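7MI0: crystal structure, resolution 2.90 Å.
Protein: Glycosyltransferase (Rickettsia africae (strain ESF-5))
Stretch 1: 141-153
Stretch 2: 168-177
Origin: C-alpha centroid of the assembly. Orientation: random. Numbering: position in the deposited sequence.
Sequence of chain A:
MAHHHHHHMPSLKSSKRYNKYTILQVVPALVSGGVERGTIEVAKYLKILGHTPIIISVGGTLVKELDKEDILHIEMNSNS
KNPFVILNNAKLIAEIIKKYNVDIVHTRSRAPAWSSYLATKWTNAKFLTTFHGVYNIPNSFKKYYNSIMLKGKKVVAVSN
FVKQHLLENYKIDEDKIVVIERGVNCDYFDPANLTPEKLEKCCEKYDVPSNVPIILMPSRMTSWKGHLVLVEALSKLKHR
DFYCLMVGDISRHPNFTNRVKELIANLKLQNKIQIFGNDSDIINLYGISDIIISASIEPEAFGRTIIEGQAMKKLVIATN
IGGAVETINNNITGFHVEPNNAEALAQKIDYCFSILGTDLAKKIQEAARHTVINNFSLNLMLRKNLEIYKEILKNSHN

Stretch 1 (141-153) FKKYYNSIMLKGK
Stretch 2, residues 168-177: ENYKIDEDKI

Stretch 1 is the last part of a helix, 141-149, whose final residues widen into a pi-type turn: Leu150 N bonds to Tyr145 O at 2.9 Å, and Met149 N to Tyr144 O at 3.2 Å. Leu150 leaves helical geometry (phi/psi -101/21) and opens a type II beta turn to Lys153. Gly152, at 61/29, occupies a positive-phi position that favours glycine. Stretch 2 comes out of a helix, is extended only at Ile172 and Asp173, and then enters a 3-10 segment. Lys171 breaks its preceding helix with positive phi (53/44), Ile172 and Asp173 are extended (-82/142 and -64/140), and residues 174-176 form the 3-10 segment, with Lys176 N bonded to Asp173 O at 3.1 Å. The chains run in the same direction: Lys142 CA lies 5.6 Å from Tyr170 CA, Asn146 CA 5.4 Å from Ile172 CA, and Lys153 CA 6.6 Å from Lys176 CA.

Lys142, Tyr145 and Asn146 direct their CA-to-CB bonds toward stretch 2, as does Leu150 just past the helix. Such close backbones leave room near Asn146 for a short polar side chain, and its amide (chi1 t, chi2 70°) serves as a two-sided clasp. Asp173 N donates to Asn146 OD1 at 3.1 Å and 161°, while Asn146 ND2 donates weakly to Asp173 OD1 at 3.4 Å. One amide thus engages both the backbone N-H and, weakly, the side chain of Asp173; asparagine suits the place because it carries both an acceptor and a donor.

Beside this clasp lies an apolar patch. Tyr145 CE2 and Leu150 CD1 abut at 3.5 Å, and Ile172 CD1 (Ile172 is m, t) rests over the notch where they meet, 4.0 Å from Tyr145 CE2 and 3.8 Å from Leu150 CD1. Leu150 adopts m, t. The Tyr145 ring (chi1 t, chi2 51°) also meets Tyr170 (chi1 m, chi2 30°), Tyr145 CE2 to Tyr170 CD2 at 4.1 Å, in an oblique approach. Tyr145, Leu150, Tyr170 and Ile172 are all buried, as suits their largely apolar surfaces, and Tyr170 OH is hydrogen-bonded elsewhere in the structure.

Two long lysines reach across in opposite senses. Lys142 (m, t, t, t) lies extended with CB 3.6 Å from Tyr170 O; its NZ makes weak hydrogen bonds to Asn169 OD1 at 3.4 Å and Asn169 O at 3.3 Å. Lys176 (m, t, t, m) points back toward the helix end, passing CE within 3.5 Å of Asn146 OD1 and donating NZ to Leu150 O at 2.8 Å. Its methylene chain also fills space beside the turn, CG lying 3.7 Å from Lys153 O. Lys153 (m, t, t, p) instead turns its end away and bonds NZ to Met149 O at 3.1 Å, bracing its own turn.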

# COMPACT_ATOMS: atom_id res chain seq x y z
N PHE A 141 4.64 27.64 4.19
CA PHE A 141 3.78 27.40 3.04
C PHE A 141 2.40 26.89 3.42
O PHE A 141 1.47 27.01 2.61
CB PHE A 141 4.48 26.42 2.09
CG PHE A 141 3.65 26.00 0.91
CD1 PHE A 141 3.32 26.90 -0.09
CD2 PHE A 141 3.22 24.68 0.80
CE1 PHE A 141 2.56 26.50 -1.18
CE2 PHE A 141 2.47 24.27 -0.29
CZ PHE A 141 2.13 25.18 -1.28
N LYS A 142 2.24 26.35 4.63
CA LYS A 142 1.00 25.68 5.01
C LYS A 142 -0.20 26.61 4.90
O LYS A 142 -1.28 26.20 4.46
CB LYS A 142 1.12 25.11 6.42
CG LYS A 142 2.17 24.02 6.57
CD LYS A 142 2.47 23.69 8.03
CE LYS A 142 3.57 22.64 8.16
NZ LYS A 142 4.00 22.42 9.57
N LYS A 143 -0.04 27.87 5.31
CA LYS A 143 -1.14 28.82 5.23
C LYS A 143 -1.58 29.02 3.78
O LYS A 143 -2.77 28.92 3.46
CB LYS A 143 -0.74 30.15 5.87
N TYR A 144 -0.62 29.29 2.89
CA TYR A 144 -0.95 29.53 1.49
C TYR A 144 -1.53 28.28 0.84
O TYR A 144 -2.47 28.38 0.03
CB TYR A 144 0.29 30.00 0.74
CG TYR A 144 0.02 30.39 -0.69
CD1 TYR A 144 -0.41 31.67 -1.01
CD2 TYR A 144 0.20 29.48 -1.73
CE1 TYR A 144 -0.67 32.04 -2.32
CE2 TYR A 144 -0.05 29.84 -3.05
CZ TYR A 144 -0.48 31.12 -3.33
OH TYR A 144 -0.73 31.50 -4.63
N TYR A 145 -0.98 27.11 1.16
CA TYR A 145 -1.43 25.87 0.53
C TYR A 145 -2.91 25.65 0.79
O TYR A 145 -3.70 25.48 -0.14
CB TYR A 145 -0.61 24.70 1.05
CG TYR A 145 -0.90 23.38 0.36
CD1 TYR A 145 -0.88 23.30 -1.02
CD2 TYR A 145 -1.18 22.23 1.09
CE1 TYR A 145 -1.15 22.10 -1.67
CE2 TYR A 145 -1.44 21.03 0.45
CZ TYR A 145 -1.42 20.97 -0.93
OH TYR A 145 -1.67 19.79 -1.59
N ASN A 146 -3.31 25.66 2.07
CA ASN A 146 -4.68 25.33 2.43
C ASN A 146 -5.65 26.47 2.10
O ASN A 146 -6.79 26.20 1.71
CB ASN A 146 -4.73 24.96 3.91
CG ASN A 146 -6.15 24.87 4.44
OD1 ASN A 146 -6.90 23.96 4.09
ND2 ASN A 146 -6.52 25.82 5.29
N SER A 147 -5.22 27.72 2.24
CA SER A 147 -6.14 28.84 2.06
C SER A 147 -6.32 29.22 0.59
O SER A 147 -7.44 29.48 0.15
CB SER A 147 -5.67 30.05 2.87
OG SER A 147 -5.79 29.78 4.25
N ILE A 148 -5.23 29.27 -0.19
CA ILE A 148 -5.31 29.71 -1.58
C ILE A 148 -5.36 28.53 -2.54
O ILE A 148 -6.29 28.42 -3.36
CB ILE A 148 -4.14 30.65 -1.93
CG1 ILE A 148 -4.12 31.87 -1.00
CG2 ILE A 148 -4.23 31.09 -3.38
CD1 ILE A 148 -5.28 32.81 -1.19
N MET A 149 -4.37 27.64 -2.45
CA MET A 149 -4.26 26.58 -3.46
C MET A 149 -5.40 25.57 -3.35
O MET A 149 -5.90 25.09 -4.37
CB MET A 149 -2.90 25.90 -3.35
CG MET A 149 -1.76 26.74 -3.89
SD MET A 149 -0.23 25.82 -4.15
CE MET A 149 -0.79 24.50 -5.22
N LEU A 150 -5.82 25.25 -2.12
CA LEU A 150 -6.86 24.25 -1.90
C LEU A 150 -8.22 24.87 -1.62
O LEU A 150 -9.08 24.22 -1.02
CB LEU A 150 -6.45 23.32 -0.75
CG LEU A 150 -5.18 22.51 -0.98
CD1 LEU A 150 -4.85 21.65 0.22
CD2 LEU A 150 -5.33 21.66 -2.23
N LYS A 151 -8.43 26.12 -2.03
CA LYS A 151 -9.76 26.72 -1.94
C LYS A 151 -10.71 25.99 -2.88
O LYS A 151 -10.41 25.80 -4.06
CB LYS A 151 -9.70 28.21 -2.29
N GLY A 152 -11.87 25.59 -2.35
CA GLY A 152 -12.86 24.90 -3.16
C GLY A 152 -12.37 23.60 -3.75
O GLY A 152 -12.83 23.20 -4.83
N LYS A 153 -11.45 22.92 -3.08
CA LYS A 153 -10.88 21.68 -3.56
C LYS A 153 -11.01 20.63 -2.46
O LYS A 153 -11.33 20.94 -1.31
CB LYS A 153 -9.42 21.86 -3.98
CG LYS A 153 -9.22 23.04 -4.93
CD LYS A 153 -7.94 22.92 -5.74
CE LYS A 153 -7.97 23.90 -6.90
NZ LYS A 153 -8.18 25.30 -6.44
N GLU A 168 -3.11 17.92 11.59
CA GLU A 168 -2.27 18.48 12.64
C GLU A 168 -1.05 19.18 12.08
O GLU A 168 -0.61 20.19 12.63
CB GLU A 168 -1.83 17.38 13.61
CG GLU A 168 -2.93 16.39 14.01
CD GLU A 168 -3.94 16.96 14.99
OE1 GLU A 168 -3.72 18.09 15.49
OE2 GLU A 168 -4.95 16.27 15.25
N ASN A 169 -0.48 18.65 11.00
CA ASN A 169 0.75 19.21 10.44
C ASN A 169 0.46 20.25 9.36
O ASN A 169 0.85 21.41 9.48
CB ASN A 169 1.63 18.09 9.90
CG ASN A 169 3.07 18.51 9.71
OD1 ASN A 169 3.40 19.22 8.76
ND2 ASN A 169 3.93 18.07 10.62
N TYR A 170 -0.23 19.84 8.29
CA TYR A 170 -0.55 20.76 7.21
C TYR A 170 -1.56 21.82 7.63
O TYR A 170 -1.65 22.86 6.97
CB TYR A 170 -1.11 20.00 6.00
CG TYR A 170 -0.12 19.21 5.19
CD1 TYR A 170 1.01 18.65 5.77
CD2 TYR A 170 -0.31 19.01 3.82
CE1 TYR A 170 1.92 17.91 5.02
CE2 TYR A 170 0.58 18.28 3.07
CZ TYR A 170 1.69 17.73 3.67
OH TYR A 170 2.58 17.00 2.90
N LYS A 171 -2.32 21.58 8.69
CA LYS A 171 -3.43 22.45 9.09
C LYS A 171 -4.39 22.67 7.93
O LYS A 171 -4.85 23.79 7.67
CB LYS A 171 -2.91 23.77 9.66
N ILE A 172 -4.71 21.58 7.21
CA ILE A 172 -5.72 21.58 6.16
C ILE A 172 -7.10 21.44 6.79
O ILE A 172 -7.27 20.71 7.77
CB ILE A 172 -5.44 20.45 5.16
CG1 ILE A 172 -4.18 20.76 4.34
CG2 ILE A 172 -6.63 20.20 4.25
CD1 ILE A 172 -3.83 19.70 3.31
N ASP A 173 -8.08 22.14 6.24
CA ASP A 173 -9.43 22.08 6.79
C ASP A 173 -10.00 20.67 6.65
O ASP A 173 -9.81 20.01 5.63
CB ASP A 173 -10.34 23.08 6.08
CG ASP A 173 -9.82 24.50 6.16
OD1 ASP A 173 -9.22 24.86 7.20
OD2 ASP A 173 -10.02 25.26 5.19
N GLU A 174 -10.71 20.22 7.69
CA GLU A 174 -11.18 18.84 7.71
C GLU A 174 -12.17 18.55 6.59
O GLU A 174 -12.12 17.49 5.97
CB GLU A 174 -11.80 18.50 9.07
CG GLU A 174 -12.54 17.16 9.04
CD GLU A 174 -12.67 16.51 10.40
OE1 GLU A 174 -12.64 17.23 11.43
OE2 GLU A 174 -12.80 15.27 10.44
N ASP A 175 -13.08 19.49 6.32
CA ASP A 175 -14.13 19.27 5.32
C ASP A 175 -13.55 19.24 3.91
O ASP A 175 -14.29 19.10 2.94
CB ASP A 175 -15.20 20.36 5.43
CG ASP A 175 -14.61 21.75 5.56
OD1 ASP A 175 -14.13 22.08 6.66
OD2 ASP A 175 -14.64 22.50 4.57
N LYS A 176 -12.23 19.38 3.80
CA LYS A 176 -11.53 19.17 2.55
C LYS A 176 -10.99 17.75 2.41
O LYS A 176 -10.73 17.32 1.28
CB LYS A 176 -10.36 20.15 2.43
CG LYS A 176 -10.76 21.61 2.25
CD LYS A 176 -9.54 22.46 1.99
CE LYS A 176 -9.82 23.94 2.15
NZ LYS A 176 -10.81 24.43 1.15
N ILE A 177 -10.84 17.02 3.51
CA ILE A 177 -10.14 15.75 3.53
C ILE A 177 -11.14 14.61 3.47
O ILE A 177 -12.02 14.49 4.33
CB ILE A 177 -9.26 15.60 4.78
CG1 ILE A 177 -8.33 16.81 4.94
CG2 ILE A 177 -8.46 14.30 4.70
CD1 ILE A 177 -7.57 16.80 6.25